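Local atomic coordinates of GCN5-related N-acetyltransferase (Brucella melitensis biovar Abortus, PDB entry 4J3G), a protein that probably transfers an acetyl group from acetyl-coenzyme A to an amine, perhaps the N-terminal alanine of a ribosomal protein. Residues I40-V45 against T55-E60; G73-V78 against R132-H137; Q84-A89 against G117-T122. All coordinates share one frame; numbering follows the deposited sequence.

Interaction 1 (I40-V45 against T55-E60)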
loop_
_atom_site.group_PDB
_atom_site.type_symbol
_atom_site.label_atom_id
_atom_site.label_comp_id
_atom_site.label_asym_id
_atom_site.label_seq_id
_atom_site.Cartn_x
_atom_site.Cartn_y
_atom_site.Cartn_z
ATOM N N ILE A 40 -1.531 -13.307 -20.343
ATOM C CA ILE A 40 -2.633 -13.083 -19.403
ATOM C C ILE A 40 -2.465 -11.716 -18.750
ATOM O O ILE A 40 -3.395 -10.937 -18.669
ATOM C CB ILE A 40 -2.690 -14.220 -18.361
ATOM C CG1 ILE A 40 -3.076 -15.523 -19.072
ATOM C CG2 ILE A 40 -3.684 -13.915 -17.213
ATOM C CD1 ILE A 40 -2.688 -16.759 -18.277
ATOM N N TYR A 41 -1.258 -11.417 -18.321
ATOM C CA TYR A 41 -0.994 -10.131 -17.720
ATOM C C TYR A 41 -1.257 -8.956 -18.682
ATOM O O TYR A 41 -2.008 -8.025 -18.351
ATOM C CB TYR A 41 0.406 -10.077 -17.242
ATOM C CG TYR A 41 0.787 -8.745 -16.633
ATOM C CD1 TYR A 41 0.530 -8.470 -15.313
ATOM C CD2 TYR A 41 1.378 -7.755 -17.401
ATOM C CE1 TYR A 41 0.885 -7.234 -14.750
ATOM C CE2 TYR A 41 1.740 -6.525 -16.846
ATOM C CZ TYR A 41 1.490 -6.284 -15.516
ATOM O OH TYR A 41 1.769 -5.029 -14.997
ATOM N N ASN A 42 -0.695 -8.994 -19.899
ATOM C CA ASN A 42 -0.985 -7.915 -20.854
ATOM C C ASN A 42 -2.473 -7.791 -21.270
ATOM O O ASN A 42 -2.956 -6.682 -21.521
ATOM C CB ASN A 42 -0.102 -8.038 -22.104
ATOM C CG ASN A 42 1.310 -7.481 -21.914
ATOM O OD1 ASN A 42 1.580 -6.607 -21.072
ATOM N ND2 ASN A 42 2.206 -7.941 -22.765
ATOM N N ASP A 43 -3.171 -8.921 -21.332
ATOM C CA ASP A 43 -4.610 -8.941 -21.572
ATOM C C ASP A 43 -5.316 -8.153 -20.470
ATOM O O ASP A 43 -6.104 -7.279 -20.781
ATOM C CB ASP A 43 -5.132 -10.375 -21.600
ATOM C CG ASP A 43 -6.474 -10.523 -22.363
ATOM O OD1 ASP A 43 -7.329 -9.606 -22.394
ATOM O OD2 ASP A 43 -6.644 -11.595 -22.977
ATOM N N ALA A 44 -4.976 -8.447 -19.213
ATOM C CA ALA A 44 -5.550 -7.690 -18.052
ATOM C C ALA A 44 -5.216 -6.193 -18.121
ATOM O O ALA A 44 -6.086 -5.326 -17.845
ATOM C CB ALA A 44 -5.096 -8.270 -16.744
ATOM N N VAL A 45 -3.979 -5.877 -18.490
ATOM C CA VAL A 45 -3.558 -4.475 -18.632
ATOM C C VAL A 45 -4.379 -3.719 -19.693
ATOM O O VAL A 45 -4.813 -2.561 -19.483
ATOM C CB VAL A 45 -2.064 -4.406 -18.965
ATOM C CG1 VAL A 45 -1.648 -2.999 -19.335
ATOM C CG2 VAL A 45 -1.275 -4.900 -17.777
ATOM N N THR A 55 0.451 0.078 -19.104
ATOM C CA THR A 55 1.620 -0.106 -19.939
ATOM C C THR A 55 1.871 -1.573 -20.188
ATOM O O THR A 55 2.040 -2.341 -19.259
ATOM C CB THR A 55 2.855 0.505 -19.279
ATOM O OG1 THR A 55 2.638 1.901 -19.097
ATOM C CG2 THR A 55 4.103 0.316 -20.166
ATOM N N LEU A 56 1.909 -1.976 -21.460
ATOM C CA LEU A 56 2.238 -3.374 -21.807
ATOM C C LEU A 56 3.695 -3.672 -21.482
ATOM O O LEU A 56 4.576 -2.806 -21.627
ATOM C CB LEU A 56 2.017 -3.640 -23.308
ATOM C CG LEU A 56 0.576 -3.867 -23.768
ATOM C CD1 LEU A 56 -0.262 -2.635 -23.499
ATOM C CD2 LEU A 56 0.514 -4.278 -25.228
ATOM N N VAL A 57 3.953 -4.915 -21.107
ATOM C CA VAL A 57 5.318 -5.363 -20.782
ATOM C C VAL A 57 5.760 -6.485 -21.716
ATOM O O VAL A 57 4.974 -7.005 -22.530
ATOM C CB VAL A 57 5.477 -5.787 -19.284
ATOM C CG1 VAL A 57 5.084 -4.653 -18.349
ATOM C CG2 VAL A 57 4.686 -7.042 -18.970
ATOM N N ASP A 58 7.035 -6.847 -21.600
ATOM C CA ASP A 58 7.644 -7.868 -22.435
ATOM C C ASP A 58 8.058 -9.074 -21.610
ATOM O O ASP A 58 7.927 -9.089 -20.369
ATOM C CB ASP A 58 8.813 -7.287 -23.247
ATOM C CG ASP A 58 9.922 -6.697 -22.387
ATOM O OD1 ASP A 58 10.020 -6.969 -21.180
ATOM O OD2 ASP A 58 10.769 -5.989 -22.947
ATOM N N LEU A 59 8.508 -10.111 -22.309
ATOM C CA LEU A 59 8.806 -11.366 -21.678
ATOM C C LEU A 59 9.845 -11.183 -20.561
ATOM O O LEU A 59 9.682 -11.758 -19.460
ATOM C CB LEU A 59 9.287 -12.375 -22.716
ATOM C CG LEU A 59 9.261 -13.823 -22.248
ATOM C CD1 LEU A 59 7.844 -14.333 -22.015
ATOM C CD2 LEU A 59 9.947 -14.692 -23.312
ATOM N N GLU A 60 10.848 -10.332 -20.815
ATOM C CA GLU A 60 11.937 -10.111 -19.860
ATOM C C GLU A 60 11.398 -9.532 -18.556
ATOM O O GLU A 60 11.868 -9.887 -17.495
ATOM C CB GLU A 60 13.024 -9.191 -20.464
ATOM C CG GLU A 60 14.178 -8.784 -19.527
ATOM C CD GLU A 60 14.919 -9.964 -18.854
ATOM O OE1 GLU A 60 15.060 -11.050 -19.466
ATOM O OE2 GLU A 60 15.379 -9.796 -17.691
HETATM O O HOH W 1 2.399 -2.762 -16.612
#
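In the GNAT fold, the loop between the first two helices, 34-47 and 59-72, is held to the first of them where the Asn42 carboxamide grips the backbone of Val57 at both polar atoms. Val57 N donates to Asn42 OD1 at 2.9 Å, with a nearly straight N-H...O angle of 170°. Asn42 ND2 returns the bond to Val57 O at 2.9 Å and 174°, with the acceptor lying in the amide plane. Two bonds to one residue fix the rotation of the carboxamide and hold Val57 against the helix just ahead of Asp58, the N-cap of helix 59-72. With CG opposite the carbonyl carbon (chi1 -81°), the Asn42 amide leaves the helix toward the loop, where OD1 also lies 3.4 Å from Leu56 CA. One turn apart on helix 34-47, Tyr41 and Val45 complete the contact. Val57 CG2 comes obliquely to the Tyr41 ring, 3.7 Å from CE2, while Val45 CG2 lies over one ring face toward its rim. The other branch of Val45, CG1, reaches Thr55 N at 3.7 Å. Tyr41 also makes a cation-pi contact with Arg62, its OH is hydrogen-bonded to Asn53, and Thr55 OG1 bonds Glu98 of the second subunit, so this loop joins the dimer contact. A water bridges Tyr41 OH, 2.9 Å away, and Thr55 O, to which it donates at 2.7 Å.

Interaction 2 (G73-V78 against R132-H137)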
loop_
_atom_site.group_PDB
_atom_site.type_symbol
_atom_site.label_atom_id
_atom_site.label_comp_id
_atom_site.label_asym_id
_atom_site.label_seq_id
_atom_site.Cartn_x
_atom_site.Cartn_y
_atom_site.Cartn_z
ATOM N N GLY A 73 10.493 -15.864 -1.695
ATOM C CA GLY A 73 9.705 -16.853 -1.004
ATOM C C GLY A 73 8.210 -16.763 -1.220
ATOM O O GLY A 73 7.418 -17.296 -0.421
ATOM N N PHE A 74 7.810 -16.117 -2.298
ATOM C CA PHE A 74 6.409 -15.905 -2.577
ATOM C C PHE A 74 5.961 -16.813 -3.720
ATOM O O PHE A 74 6.578 -16.811 -4.791
ATOM C CB PHE A 74 6.171 -14.434 -2.921
ATOM C CG PHE A 74 6.539 -13.479 -1.810
ATOM C CD1 PHE A 74 6.091 -13.702 -0.506
ATOM C CD2 PHE A 74 7.341 -12.395 -2.055
ATOM C CE1 PHE A 74 6.434 -12.820 0.539
ATOM C CE2 PHE A 74 7.680 -11.502 -1.047
ATOM C CZ PHE A 74 7.220 -11.696 0.248
ATOM N N PRO A 75 4.900 -17.596 -3.496
ATOM C CA PRO A 75 4.393 -18.552 -4.491
ATOM C C PRO A 75 3.816 -17.880 -5.726
ATOM O O PRO A 75 3.236 -16.772 -5.632
ATOM C CB PRO A 75 3.238 -19.236 -3.780
ATOM C CG PRO A 75 2.875 -18.357 -2.674
ATOM C CD PRO A 75 4.094 -17.614 -2.265
ATOM N N VAL A 76 4.052 -18.500 -6.865
ATOM C CA VAL A 76 3.281 -18.221 -8.067
ATOM C C VAL A 76 2.633 -19.521 -8.557
ATOM O O VAL A 76 3.317 -20.446 -8.926
ATOM C CB VAL A 76 4.116 -17.610 -9.208
ATOM C CG1 VAL A 76 3.178 -17.267 -10.344
ATOM C CG2 VAL A 76 4.890 -16.369 -8.760
ATOM N N LEU A 77 1.302 -19.550 -8.571
ATOM C CA LEU A 77 0.539 -20.701 -8.991
ATOM C C LEU A 77 -0.026 -20.484 -10.397
ATOM O O LEU A 77 -0.473 -19.349 -10.757
ATOM C CB LEU A 77 -0.619 -20.967 -8.035
ATOM C CG LEU A 77 -0.189 -21.137 -6.585
ATOM C CD1 LEU A 77 -1.409 -21.425 -5.727
ATOM C CD2 LEU A 77 0.876 -22.217 -6.446
ATOM N N VAL A 78 -0.083 -21.569 -11.179
ATOM C CA VAL A 78 -0.799 -21.525 -12.443
ATOM C C VAL A 78 -1.916 -22.562 -12.479
ATOM O O VAL A 78 -1.833 -23.612 -11.826
ATOM C CB VAL A 78 0.135 -21.724 -13.658
ATOM C CG1 VAL A 78 1.153 -20.608 -13.738
ATOM C CG2 VAL A 78 0.849 -23.060 -13.598
ATOM N N ARG A 132 -1.164 -20.072 4.179
ATOM C CA ARG A 132 -1.319 -20.688 5.502
ATOM C C ARG A 132 -0.055 -21.468 5.875
ATOM O O ARG A 132 0.470 -21.360 7.008
ATOM C CB ARG A 132 -2.504 -21.657 5.451
ATOM C CG ARG A 132 -3.409 -21.699 6.636
ATOM C CD ARG A 132 -4.715 -22.443 6.264
ATOM N NE ARG A 132 -5.856 -21.574 6.530
ATOM C CZ ARG A 132 -7.025 -21.603 5.905
ATOM N NH1 ARG A 132 -7.284 -22.493 4.943
ATOM N NH2 ARG A 132 -7.959 -20.729 6.269
ATOM N N GLU A 133 0.411 -22.268 4.917
ATOM C CA GLU A 133 1.571 -23.116 5.095
ATOM C C GLU A 133 2.798 -22.285 5.376
ATOM O O GLU A 133 3.632 -22.679 6.163
ATOM C CB GLU A 133 1.824 -23.880 3.821
ATOM C CG GLU A 133 2.750 -25.055 3.977
ATOM C CD GLU A 133 2.477 -26.100 2.924
ATOM O OE1 GLU A 133 1.711 -27.054 3.213
ATOM O OE2 GLU A 133 2.968 -25.935 1.786
ATOM N N ARG A 134 2.880 -21.139 4.700
ATOM C CA ARG A 134 4.015 -20.236 4.771
ATOM C C ARG A 134 3.890 -19.212 5.904
ATOM O O ARG A 134 4.744 -18.351 6.038
ATOM C CB ARG A 134 4.245 -19.547 3.399
ATOM C CG ARG A 134 4.783 -20.495 2.357
ATOM C CD ARG A 134 4.787 -19.935 0.951
ATOM N NE ARG A 134 4.904 -21.019 -0.028
ATOM C CZ ARG A 134 5.794 -21.082 -1.012
ATOM N NH1 ARG A 134 6.701 -20.117 -1.221
ATOM N NH2 ARG A 134 5.766 -22.133 -1.825
ATOM N N LYS A 135 2.862 -19.360 6.752
ATOM C CA LYS A 135 2.686 -18.559 7.988
ATOM C C LYS A 135 2.402 -17.103 7.718
ATOM O O LYS A 135 2.678 -16.252 8.570
ATOM C CB LYS A 135 3.894 -18.639 8.943
ATOM C CG LYS A 135 4.443 -20.029 9.216
ATOM C CD LYS A 135 3.368 -21.015 9.627
ATOM C CE LYS A 135 3.050 -20.941 11.096
ATOM N NZ LYS A 135 2.109 -22.047 11.427
ATOM N N VAL A 136 1.774 -16.809 6.591
ATOM C CA VAL A 136 1.140 -15.492 6.398
ATOM C C VAL A 136 0.056 -15.309 7.437
ATOM O O VAL A 136 -0.691 -16.229 7.708
ATOM C CB VAL A 136 0.539 -15.348 4.999
ATOM C CG1 VAL A 136 -0.167 -13.999 4.835
ATOM C CG2 VAL A 136 1.627 -15.538 3.923
ATOM N N HIS A 137 -0.019 -14.129 8.044
ATOM C CA HIS A 137 -1.077 -13.851 8.993
ATOM C C HIS A 137 -2.303 -13.275 8.344
ATOM O O HIS A 137 -3.439 -13.633 8.702
ATOM C CB HIS A 137 -0.574 -12.901 10.111
ATOM C CG HIS A 137 -1.549 -12.723 11.231
ATOM N ND1 HIS A 137 -1.980 -13.775 12.019
ATOM C CD2 HIS A 137 -2.242 -11.644 11.637
ATOM C CE1 HIS A 137 -2.887 -13.339 12.872
ATOM N NE2 HIS A 137 -3.047 -12.044 12.681
#
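With chi1 at -71°, Arg134 turns CG opposite its own carbonyl carbon, and the chain then runs extended from CG to NE, which carries the guanidinium across to Gly73 and Pro75. There NH1 donates to Gly73 O at 3.0 Å. The bond is bent, with an N-H...O angle of 145°. Gly73 O lies close to the guanidinium plane, at its edge, but NH1 approaches from over the carbonyl plane, 68° out of it, away from the lone-pair directions. Pro75 packs over one face of the same group: its CB sits 4.2 Å above the guanidinium centre, and CD is 3.8 Å from NH1. The proline ring and the arginine chain lie alongside but run opposite ways, Pro75 CD also coming within 4.0 Å of Arg134 CD. One flat cation is thus used twice, at its edge for the polar bond and on a face for apolar packing.

Both partners follow helix ends. Gly73, with positive phi, closes helix 59-72 in a Schellman motif, and Lys135, next to Arg134, is the C-prime residue of another that ends helix 119-133. A cation beside the carbonyl-rich end of helix 59-72 would probably be favourable there. Glu130, on the last turns of helix 119-133, forms a salt bridge with Arg134 NE, and Tyr91 of strand 84-93 packs on both Pro75 and Arg134. Further along strand 76-81, Val76 touches helix 59-72 while Leu77 touches helix 119-133, so the contact joins the ends of two helices beside the strand they both pack on.

Interaction 3 (Q84-A89 against G117-T122). With SO4 (sulfate ion), chain E.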
loop_
_atom_site.group_PDB
_atom_site.type_symbol
_atom_site.label_atom_id
_atom_site.label_comp_id
_atom_site.label_asym_id
_atom_site.label_seq_id
_atom_site.Cartn_x
_atom_site.Cartn_y
_atom_site.Cartn_z
ATOM N N GLN A 84 -3.254 -26.185 -21.416
ATOM C CA GLN A 84 -2.959 -24.728 -21.545
ATOM C C GLN A 84 -3.042 -24.057 -20.178
ATOM O O GLN A 84 -3.884 -24.402 -19.365
ATOM C CB GLN A 84 -3.966 -24.036 -22.489
ATOM N N VAL A 85 -2.168 -23.095 -19.934
ATOM C CA VAL A 85 -2.355 -22.200 -18.776
ATOM C C VAL A 85 -3.533 -21.246 -19.010
ATOM O O VAL A 85 -3.572 -20.535 -20.030
ATOM C CB VAL A 85 -1.060 -21.456 -18.457
ATOM C CG1 VAL A 85 -1.268 -20.424 -17.357
ATOM C CG2 VAL A 85 0.000 -22.467 -18.043
ATOM N N VAL A 86 -4.509 -21.279 -18.086
ATOM C CA VAL A 86 -5.752 -20.487 -18.207
ATOM C C VAL A 86 -5.897 -19.467 -17.097
ATOM O O VAL A 86 -6.821 -18.619 -17.128
ATOM C CB VAL A 86 -7.026 -21.366 -18.311
ATOM C CG1 VAL A 86 -7.090 -22.037 -19.680
ATOM C CG2 VAL A 86 -7.087 -22.433 -17.214
ATOM N N GLY A 87 -4.946 -19.471 -16.172
ATOM C CA GLY A 87 -4.875 -18.401 -15.162
ATOM C C GLY A 87 -3.662 -18.527 -14.279
ATOM O O GLY A 87 -3.036 -19.566 -14.232
ATOM N N TYR A 88 -3.360 -17.478 -13.505
ATOM C CA TYR A 88 -2.338 -17.601 -12.482
ATOM C C TYR A 88 -2.658 -16.740 -11.249
ATOM O O TYR A 88 -3.487 -15.826 -11.290
ATOM C CB TYR A 88 -0.942 -17.254 -13.028
ATOM C CG TYR A 88 -0.671 -15.774 -13.310
ATOM C CD1 TYR A 88 -0.998 -15.196 -14.538
ATOM C CD2 TYR A 88 -0.010 -14.969 -12.367
ATOM C CE1 TYR A 88 -0.696 -13.851 -14.803
ATOM C CE2 TYR A 88 0.280 -13.623 -12.621
ATOM C CZ TYR A 88 -0.053 -13.079 -13.853
ATOM O OH TYR A 88 0.250 -11.752 -14.136
ATOM N N ALA A 89 -1.956 -17.028 -10.162
ATOM C CA ALA A 89 -2.160 -16.271 -8.905
ATOM C C ALA A 89 -0.877 -16.138 -8.135
ATOM O O ALA A 89 0.001 -17.035 -8.150
ATOM C CB ALA A 89 -3.216 -16.939 -8.002
ATOM N N GLY A 117 -15.697 -19.603 -15.281
ATOM C CA GLY A 117 -15.562 -21.062 -15.352
ATOM C C GLY A 117 -14.994 -21.687 -14.089
ATOM O O GLY A 117 -14.688 -22.875 -14.092
ATOM N N GLY A 118 -14.833 -20.900 -13.021
ATOM C CA GLY A 118 -14.415 -21.432 -11.708
ATOM C C GLY A 118 -12.912 -21.405 -11.462
ATOM O O GLY A 118 -12.438 -21.822 -10.404
ATOM N N ILE A 119 -12.173 -20.872 -12.430
ATOM C CA ILE A 119 -10.711 -20.858 -12.373
ATOM C C ILE A 119 -10.206 -19.966 -11.250
ATOM O O ILE A 119 -9.344 -20.393 -10.464
ATOM C CB ILE A 119 -10.094 -20.366 -13.694
ATOM C CG1 ILE A 119 -10.482 -21.327 -14.859
ATOM C CG2 ILE A 119 -8.568 -20.232 -13.550
ATOM C CD1 ILE A 119 -10.168 -20.773 -16.237
ATOM N N GLY A 120 -10.703 -18.725 -11.193
ATOM C CA GLY A 120 -10.252 -17.766 -10.179
ATOM C C GLY A 120 -10.484 -18.289 -8.757
ATOM O O GLY A 120 -9.657 -18.138 -7.883
ATOM N N ARG A 121 -11.641 -18.892 -8.535
ATOM C CA ARG A 121 -11.979 -19.394 -7.217
ATOM C C ARG A 121 -11.057 -20.564 -6.821
ATOM O O ARG A 121 -10.547 -20.590 -5.705
ATOM C CB ARG A 121 -13.447 -19.820 -7.166
ATOM C CG ARG A 121 -13.963 -19.978 -5.738
ATOM C CD ARG A 121 -15.470 -20.275 -5.647
ATOM N NE ARG A 121 -15.773 -20.873 -4.346
ATOM C CZ ARG A 121 -16.942 -20.819 -3.716
ATOM N NH1 ARG A 121 -18.005 -20.182 -4.258
ATOM N NH2 ARG A 121 -17.053 -21.424 -2.531
ATOM N N THR A 122 -10.739 -21.438 -7.764
ATOM C CA THR A 122 -9.833 -22.577 -7.507
ATOM C C THR A 122 -8.380 -22.096 -7.204
ATOM O O THR A 122 -7.682 -22.623 -6.324
ATOM C CB THR A 122 -9.772 -23.515 -8.736
ATOM O OG1 THR A 122 -11.099 -24.003 -9.058
ATOM C CG2 THR A 122 -8.865 -24.707 -8.488
HETATM S S SO4 E . -13.520 -15.992 -12.828
HETATM O O1 SO4 E . -14.958 -16.040 -12.416
HETATM O O2 SO4 E . -12.879 -17.312 -12.513
HETATM O O3 SO4 E . -13.535 -15.856 -14.310
HETATM O O4 SO4 E . -12.838 -14.846 -12.166
#
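Val86 and Ile119 meet through aliphatic groups, not rings, and the flat group that shapes the helix start beside them is the Gly118 carbonyl. Thr122 reaches Gly118 O from opposite faces of the carbonyl plane: OG1 at 2.9 Å, tilted 33° from that plane, and the backbone N at 3.2 Å. The oxygen of the N-cap residue is therefore gripped twice by the first turn of helix 119-133.

Across the contact Ile119 CD1 touches Val86 CG2 at 3.6 Å and Val86 CB at 3.8 Å, the two side chains crossing at about a right angle. The first torsion of Ile119 (chi1 -62°) places CG1 opposite the carbonyl carbon and sends CD1 to Val86, while the CG2 branch lies over Gly87, 4.4 Å from its CA. Gly87 has no side chain, and the CG2 methyl of Ile119 packs directly on its backbone.

Beyond this packing, Gly120 N donates to sulfate O2 at 2.9 Å and 154°, and Gly116 N and Arg115 NE also hold the ion. The sequence from Arg115 to Gly120 fits the R-x-x-G-x-G/A signature of GNAT enzymes, and the sulfate, though probably from the crystallisation liquor, is consistent with a site for the coenzyme A pyrophosphate. Val86 and Gly87 both bond Ala79 of strand 76-81, as in a classic beta bulge, and Val86 also pairs with Ala111. Ile119 rests in addition on Ala79, Arg81 and Val110, so the start of helix 119-133 lies over strands 76-81, 84-93 and 103-110.

In the fold
Along the chain interaction 1 comes first, and interaction 3 is nested within the loop closed by interaction 2. Interactions 2 and 3 take the two ends of helix 119-133, their centres about 17 Å apart, and share the sheet: Leu77 O and Ala89 N, 2.8 Å apart, probably form a hydrogen bond. Interaction 1 is also centred about 17 Å from interaction 3, touching it where Tyr41 and Ile40 pack on Tyr88. Interactions 1 and 2, centres about 23 Å and nearest atoms about 7 Å apart, are joined through helix 59-72. Together they connect helices 34-47, 59-72 and 119-133 around strands 76-81 and 84-93 of one GNAT domain, with the probable coenzyme site at interaction 3.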